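Local coordinates for protein putative isocitrate dehydrogenase, NAD-dependent (Methylococcus capsulatus, PDB 6LKY) that probably catalyses the NAD-dependent oxidative decarboxylation of isocitrate, as a two-subunit member of the isocitrate and isopropylmalate dehydrogenase family that binds NAD and probably magnesium, at residues I98-T103 with G239-L244; N118-Y123 with K148-I153; I4-G9 with S15-A20. The protein carries 1 engineered substitution. All blocks are in the same frame, centred on the assembly; numbering follows the deposited sequence.

Contact 1: I98-T103 with G239-L244; sequences ISFEGT and GLIGGL
Ile241 carries the apolar half of this contact, presenting its two branches to different parts of the 98-103 loop. Its CG1 sits between the backbone N and the carbonyl carbon (chi1 70°), a turn that sends CD1 toward the Phe100 ring and leaves CG2 facing Ser99. CD1 meets the ring at its edge, near the ring plane, 4.0 Å from Phe100 CE1, and also comes within 3.8 Å of the carbonyl oxygen of Ile98. CG2 lies against the backbone of Ser99, 3.9 Å from its N. Val304 and Ile308 of helix 294-310 also pack on Phe100, and Arg305 makes a cation-pi contact with its ring.

The polar half runs through one water. It accepts the N-H of Phe100 (N to water O 2.7 Å) and the hydroxyl of Thr103 (OG1 to water O 2.8 Å), and donates to the carbonyl oxygen of Ile241, again 2.8 Å away. Phe100 to Thr103 form a type II turn with a weak closing bond from Thr103 N to Phe100 O. Thr103 OG1 is further paired with Thr105 OG1, while Ser99 OG bonds Val110 N.

Backbone shape completes the fit: Gly242, with positive phi, is the C-prime residue of the Schellman motif ending helix 227-240, with bonds from Gly243 N to Ala238 O and Gly242 N to Gly239 O. Just beyond, Leu244 touches NAD and Met211 of the second subunit, and Gly243 and Leu244 line the acetyl pocket. The chemistry implies a mixed junction: Ile241 methyls pack on loop backbone and Phe100 edge, while one water, accepting two hydrogen bonds and donating one, satisfies the Ile241 carbonyl.

Contact 2: N118-Y123 with K148-I153; sequences NTEGLY and KGSERI
Glu120 and Gly149 mark the closest backbone approach, their CA atoms 7.7 Å apart, where a loop that enters a type II' turn from Glu120 to Tyr123 faces the first turns of helix 147-163. Gly149 has no side chain, and the carboxylate of Glu120 occupies the space beside it, with OE2 3.8 Å from Gly149 CA. Glu120 CG lies between the backbone N and the carbonyl carbon (chi1 50°), and the chain is extended beyond it (chi2 -178°), which carries the carboxylate across to the helix. There a water donates to Glu120 OE2, with its oxygen 2.7 Å away, and makes a longer, weak bond to Ser150 OG. The second carboxylate oxygen, OE1, is hydrogen-bonded to Thr146 OG1, which also accepts Gly149 N; Ser150 OG bonds the carbonyl of Thr146.

A second link joins Arg152, reaching along an extended chain, to Thr119, the two side chains coming from opposite directions. Thr119 OG1 lies at the guanidinium edge, near its plane, and takes a weak, bent bond from Arg152 NH2 (3.4 Å, 140° at the hydrogen). The stronger partner of that hydroxyl is Glu117 OE2.

The loop leaves strand 111-117 and is tied to the start of helix 147-163, which packs on helix 181-193, Ser150 and Ile153 both touching Phe185, and on strand 111-117, Ile153 meeting Val115 and Glu117. Leu122 and Tyr123 pack on helix 227-240 and also meet the second subunit.

Contact 3: I4-G9 with S15-A20; sequences ITLIPG and SIVDAA
Two first torsions bring Leu6 and Val17 together: in Leu6 CG stands anti to the backbone N (chi1 179°), and in Val17 CG1 does the same (chi1 166°). The first throws the leucine branch out from strand 2-7 toward the helix. The second turns one methyl of the valine to the leucine and the other to the backbone at the end of the strand. Leu6 CD1 and Val17 CG1 touch methyl to methyl at 3.7 Å. The two side chains run past each other in opposite directions.

The second methyl, Val17 CG2, lies against the main chain where the strand ends, in the loop that follows. It approaches the carbonyl oxygen of Pro8 to 3.7 Å and, more distantly, that of Ile7 (Ile7 O to CG2 4.2 Å). The nearest CA atoms across the pair belong to Pro8 and Val17, 5.9 Å apart, so within the two segments the backbones are nearest just past the strand end. No polar side chain takes part: Val17 alone presents the helix side, meeting a branched side chain with one methyl and main-chain oxygens with the other.

Around this pair the packing continues. Leu6 is flanked by Trp33 and Thr35 of strand 31-35 and by Phe65 of strand 63-66, while Met280 of helix 278-290 packs on Val17. Ile7 points to the other face of the sheet, its side chain about 4 Å from those of Lys66 and Leu69, which bind NAD in this protein. Strand 2-7, helix 13-26 and strand 31-35 make a classic beta-alpha-beta unit, in which the helix is packed on one face of the parallel strands it connects.

Overall arrangement
Along the chain, contact 3 closes before the other two open, and contact 2 is nested inside the long loop that contact 1 closes. Their strands belong to one large mixed sheet: contact 3 lies on strand 2-7 near one margin, contact 1 begins at the end of strand 92-98, and contact 2 lies in the loop after its neighbour 111-117. Helix 227-240 joins contacts 1 and 2: its C-terminal end lies in contact 1, and Leu122 and Tyr123 of contact 2 pack on it. Centres of contacts 1 and 3 lie 23 Å apart; contact 2 is 28 Å from each, across the chain's centre. Contacts 1 and 2 take part in the subunit interface, whereas no other chain touches contact 3.

Contact 1: I98-T103 with G239-L244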
# COMPACT_ATOMS: atom_id res chain seq x y z
N ILE A 98 -2.08 16.99 5.28
CA ILE A 98 -1.87 18.33 4.73
C ILE A 98 -0.45 18.76 5.10
O ILE A 98 -0.08 18.73 6.28
CB ILE A 98 -2.91 19.33 5.26
CG1 ILE A 98 -4.31 18.74 5.06
CG2 ILE A 98 -2.80 20.66 4.52
CD1 ILE A 98 -5.41 19.56 5.66
N SER A 99 0.35 19.12 4.10
CA SER A 99 1.76 19.42 4.31
C SER A 99 1.96 20.46 5.42
O SER A 99 1.13 21.36 5.63
CB SER A 99 2.39 19.94 3.02
OG SER A 99 2.43 18.94 2.00
N PHE A 100 3.05 20.31 6.16
CA PHE A 100 3.50 21.27 7.17
C PHE A 100 4.70 22.01 6.61
O PHE A 100 5.71 21.38 6.26
CB PHE A 100 3.90 20.59 8.48
CG PHE A 100 2.76 19.99 9.24
CD1 PHE A 100 2.30 18.72 8.95
CD2 PHE A 100 2.16 20.70 10.27
CE1 PHE A 100 1.25 18.17 9.65
CE2 PHE A 100 1.10 20.15 10.98
CZ PHE A 100 0.65 18.88 10.67
N GLU A 101 4.59 23.33 6.50
CA GLU A 101 5.73 24.14 6.07
C GLU A 101 6.94 23.88 6.96
O GLU A 101 6.85 23.88 8.18
CB GLU A 101 5.35 25.62 6.09
CG GLU A 101 6.40 26.53 5.47
CD GLU A 101 6.02 28.00 5.55
OE1 GLU A 101 4.92 28.31 6.06
OE2 GLU A 101 6.84 28.84 5.12
N GLY A 102 8.09 23.64 6.33
CA GLY A 102 9.33 23.44 7.03
C GLY A 102 9.83 22.01 7.09
O GLY A 102 10.96 21.79 7.54
N THR A 103 9.03 21.03 6.68
CA THR A 103 9.46 19.64 6.75
C THR A 103 10.45 19.34 5.63
O THR A 103 10.41 19.93 4.55
CB THR A 103 8.26 18.68 6.64
OG1 THR A 103 7.53 18.95 5.43
CG2 THR A 103 7.33 18.83 7.83
N GLY A 239 3.70 9.32 5.42
CA GLY A 239 5.07 9.39 4.93
C GLY A 239 5.30 10.60 4.04
O GLY A 239 6.33 11.28 4.15
N LEU A 240 4.34 10.89 3.16
CA LEU A 240 4.54 11.99 2.22
C LEU A 240 4.66 13.34 2.92
O LEU A 240 5.41 14.21 2.46
CB LEU A 240 3.41 12.06 1.19
CG LEU A 240 3.37 10.94 0.15
CD1 LEU A 240 1.99 10.94 -0.51
CD2 LEU A 240 4.49 11.07 -0.88
N ILE A 241 3.93 13.55 4.02
CA ILE A 241 3.98 14.87 4.67
C ILE A 241 5.00 14.91 5.81
O ILE A 241 5.05 15.90 6.55
CB ILE A 241 2.60 15.34 5.16
CG1 ILE A 241 2.11 14.50 6.34
CG2 ILE A 241 1.59 15.38 4.01
CD1 ILE A 241 0.95 15.16 7.05
N GLY A 242 5.80 13.87 5.98
CA GLY A 242 6.90 13.94 6.93
C GLY A 242 6.84 12.94 8.07
O GLY A 242 7.74 12.98 8.93
N GLY A 243 5.85 12.07 8.14
CA GLY A 243 5.94 10.90 9.00
C GLY A 243 4.69 10.71 9.84
O GLY A 243 3.84 11.57 9.96
N LEU A 244 4.64 9.51 10.44
CA LEU A 244 3.56 9.12 11.33
C LEU A 244 3.50 9.98 12.58
O LEU A 244 2.44 10.07 13.21
CB LEU A 244 3.74 7.66 11.76
CG LEU A 244 3.50 6.57 10.73
CD1 LEU A 244 3.81 5.21 11.34
CD2 LEU A 244 2.06 6.62 10.24
O HOH W 1 4.83 18.39 5.33

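Contact 2: N118-Y123 with K148-I153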
# COMPACT_ATOMS: atom_id res chain seq x y z
N ASN A 118 -14.38 1.54 8.48
CA ASN A 118 -13.72 1.32 9.75
C ASN A 118 -14.22 0.09 10.49
O ASN A 118 -13.71 -0.20 11.57
CB ASN A 118 -13.92 2.56 10.64
CG ASN A 118 -12.71 2.90 11.48
OD1 ASN A 118 -11.58 2.51 11.17
ND2 ASN A 118 -12.93 3.66 12.55
N THR A 119 -15.20 -0.64 9.95
CA THR A 119 -15.84 -1.70 10.71
C THR A 119 -15.82 -3.08 10.06
O THR A 119 -16.10 -4.05 10.77
CB THR A 119 -17.32 -1.34 11.02
OG1 THR A 119 -18.04 -1.19 9.80
CG2 THR A 119 -17.41 -0.06 11.84
N GLU A 120 -15.55 -3.20 8.76
CA GLU A 120 -15.62 -4.53 8.15
C GLU A 120 -14.43 -4.79 7.21
O GLU A 120 -13.28 -4.47 7.56
CB GLU A 120 -16.97 -4.72 7.44
CG GLU A 120 -17.36 -3.57 6.49
CD GLU A 120 -18.73 -3.75 5.82
OE1 GLU A 120 -19.65 -4.31 6.47
OE2 GLU A 120 -18.91 -3.30 4.66
N GLY A 121 -14.67 -5.36 6.02
CA GLY A 121 -13.56 -5.71 5.14
C GLY A 121 -12.69 -6.78 5.77
O GLY A 121 -13.19 -7.73 6.40
N LEU A 122 -11.37 -6.63 5.64
CA LEU A 122 -10.46 -7.62 6.22
C LEU A 122 -10.27 -7.45 7.73
O LEU A 122 -9.48 -8.19 8.33
CB LEU A 122 -9.10 -7.57 5.52
CG LEU A 122 -8.98 -8.27 4.16
CD1 LEU A 122 -7.83 -7.72 3.38
CD2 LEU A 122 -8.83 -9.77 4.30
N TYR A 123 -11.02 -6.54 8.36
CA TYR A 123 -10.97 -6.37 9.81
C TYR A 123 -12.17 -7.01 10.49
O TYR A 123 -12.36 -6.83 11.70
CB TYR A 123 -10.91 -4.88 10.17
CG TYR A 123 -9.57 -4.25 9.88
CD1 TYR A 123 -9.02 -4.30 8.61
CD2 TYR A 123 -8.87 -3.57 10.87
CE1 TYR A 123 -7.79 -3.72 8.33
CE2 TYR A 123 -7.64 -2.98 10.62
CZ TYR A 123 -7.11 -3.06 9.34
OH TYR A 123 -5.89 -2.49 9.04
N LYS A 148 -24.81 -2.13 3.27
CA LYS A 148 -25.10 -0.93 4.04
C LYS A 148 -23.83 -0.31 4.60
O LYS A 148 -23.74 0.93 4.67
CB LYS A 148 -26.10 -1.23 5.17
CG LYS A 148 -27.33 -2.05 4.79
CD LYS A 148 -28.47 -1.21 4.18
CE LYS A 148 -28.31 -1.04 2.65
NZ LYS A 148 -29.54 -0.51 1.98
N GLY A 149 -22.81 -1.12 4.91
CA GLY A 149 -21.51 -0.57 5.29
C GLY A 149 -20.89 0.27 4.19
O GLY A 149 -20.38 1.38 4.44
N SER A 150 -20.97 -0.22 2.94
CA SER A 150 -20.43 0.53 1.81
C SER A 150 -21.20 1.82 1.58
O SER A 150 -20.61 2.88 1.35
CB SER A 150 -20.45 -0.34 0.55
OG SER A 150 -19.88 -1.59 0.81
N GLU A 151 -22.53 1.73 1.59
CA GLU A 151 -23.37 2.91 1.40
C GLU A 151 -23.02 4.00 2.40
O GLU A 151 -22.85 5.17 2.03
CB GLU A 151 -24.85 2.53 1.53
CG GLU A 151 -25.44 1.90 0.29
CD GLU A 151 -26.81 1.32 0.55
OE1 GLU A 151 -27.31 1.53 1.67
OE2 GLU A 151 -27.38 0.64 -0.35
N ARG A 152 -22.92 3.63 3.67
CA ARG A 152 -22.73 4.68 4.66
C ARG A 152 -21.33 5.29 4.57
O ARG A 152 -21.18 6.51 4.69
CB ARG A 152 -23.04 4.16 6.07
CG ARG A 152 -22.14 3.05 6.60
CD ARG A 152 -22.58 2.64 8.02
NE ARG A 152 -21.77 1.55 8.56
CZ ARG A 152 -21.99 0.98 9.74
NH1 ARG A 152 -22.99 1.39 10.51
NH2 ARG A 152 -21.19 0.00 10.16
N ILE A 153 -20.28 4.48 4.29
CA ILE A 153 -18.95 5.09 4.21
C ILE A 153 -18.83 5.97 2.96
O ILE A 153 -18.21 7.05 3.00
CB ILE A 153 -17.81 4.04 4.29
CG1 ILE A 153 -16.47 4.75 4.55
CG2 ILE A 153 -17.68 3.20 3.02
CD1 ILE A 153 -16.41 5.49 5.89
O HOH W 2 -17.39 -1.76 3.07

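Contact 3: I4-G9 with S15-A20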
# COMPACT_ATOMS: atom_id res chain seq x y z
N ILE A 4 -14.74 13.65 28.82
CA ILE A 4 -14.12 12.92 27.72
C ILE A 4 -13.35 11.73 28.28
O ILE A 4 -12.51 11.89 29.17
CB ILE A 4 -13.17 13.83 26.93
CG1 ILE A 4 -13.96 14.90 26.18
CG2 ILE A 4 -12.25 13.00 26.01
CD1 ILE A 4 -13.11 15.88 25.46
N THR A 5 -13.62 10.53 27.73
CA THR A 5 -12.86 9.35 28.14
C THR A 5 -11.43 9.46 27.62
O THR A 5 -11.22 9.83 26.47
CB THR A 5 -13.53 8.07 27.63
OG1 THR A 5 -14.84 7.96 28.20
CG2 THR A 5 -12.70 6.84 28.01
N LEU A 6 -10.46 9.18 28.49
CA LEU A 6 -9.04 9.38 28.19
C LEU A 6 -8.30 8.06 28.37
O LEU A 6 -8.32 7.48 29.46
CB LEU A 6 -8.44 10.46 29.09
CG LEU A 6 -6.95 10.77 28.92
CD1 LEU A 6 -6.72 11.42 27.56
CD2 LEU A 6 -6.45 11.69 30.05
N ILE A 7 -7.63 7.60 27.32
CA ILE A 7 -6.92 6.34 27.34
C ILE A 7 -5.45 6.60 27.01
O ILE A 7 -5.10 6.85 25.86
CB ILE A 7 -7.53 5.33 26.34
CG1 ILE A 7 -9.01 5.08 26.68
CG2 ILE A 7 -6.69 4.06 26.33
CD1 ILE A 7 -9.74 4.16 25.68
N PRO A 8 -4.58 6.57 28.01
CA PRO A 8 -3.15 6.88 27.75
C PRO A 8 -2.48 5.91 26.79
O PRO A 8 -1.59 6.32 26.03
CB PRO A 8 -2.53 6.81 29.15
CG PRO A 8 -3.70 7.06 30.09
CD PRO A 8 -4.84 6.35 29.44
N GLY A 9 -2.84 4.63 26.84
CA GLY A 9 -2.33 3.67 25.86
C GLY A 9 -0.98 3.06 26.20
O GLY A 9 -0.57 2.99 27.36
N SER A 15 3.27 9.42 27.16
CA SER A 15 3.97 10.69 27.04
C SER A 15 3.25 11.61 26.06
O SER A 15 2.90 12.75 26.41
CB SER A 15 5.43 10.47 26.62
OG SER A 15 5.54 9.84 25.36
N ILE A 16 2.98 11.13 24.84
CA ILE A 16 2.37 12.00 23.84
C ILE A 16 0.96 12.42 24.26
O ILE A 16 0.58 13.58 24.09
CB ILE A 16 2.40 11.32 22.46
CG1 ILE A 16 1.49 10.09 22.43
CG2 ILE A 16 3.84 10.97 22.10
CD1 ILE A 16 1.42 9.42 21.09
N VAL A 17 0.20 11.51 24.87
CA VAL A 17 -1.12 11.88 25.35
C VAL A 17 -0.98 12.94 26.43
O VAL A 17 -1.72 13.94 26.45
CB VAL A 17 -1.88 10.64 25.86
CG1 VAL A 17 -3.11 11.04 26.69
CG2 VAL A 17 -2.28 9.71 24.70
N ASP A 18 0.02 12.78 27.29
CA ASP A 18 0.29 13.82 28.28
C ASP A 18 0.51 15.15 27.59
O ASP A 18 -0.20 16.13 27.86
CB ASP A 18 1.49 13.43 29.15
CG ASP A 18 1.68 14.35 30.33
OD1 ASP A 18 0.80 14.37 31.23
OD2 ASP A 18 2.69 15.08 30.36
N ALA A 19 1.40 15.15 26.59
CA ALA A 19 1.66 16.37 25.84
C ALA A 19 0.36 16.94 25.30
O ALA A 19 0.04 18.12 25.53
CB ALA A 19 2.65 16.09 24.70
N ALA A 20 -0.47 16.09 24.69
CA ALA A 20 -1.66 16.62 24.04
C ALA A 20 -2.58 17.24 25.07
O ALA A 20 -3.11 18.34 24.86
CB ALA A 20 -2.37 15.53 23.24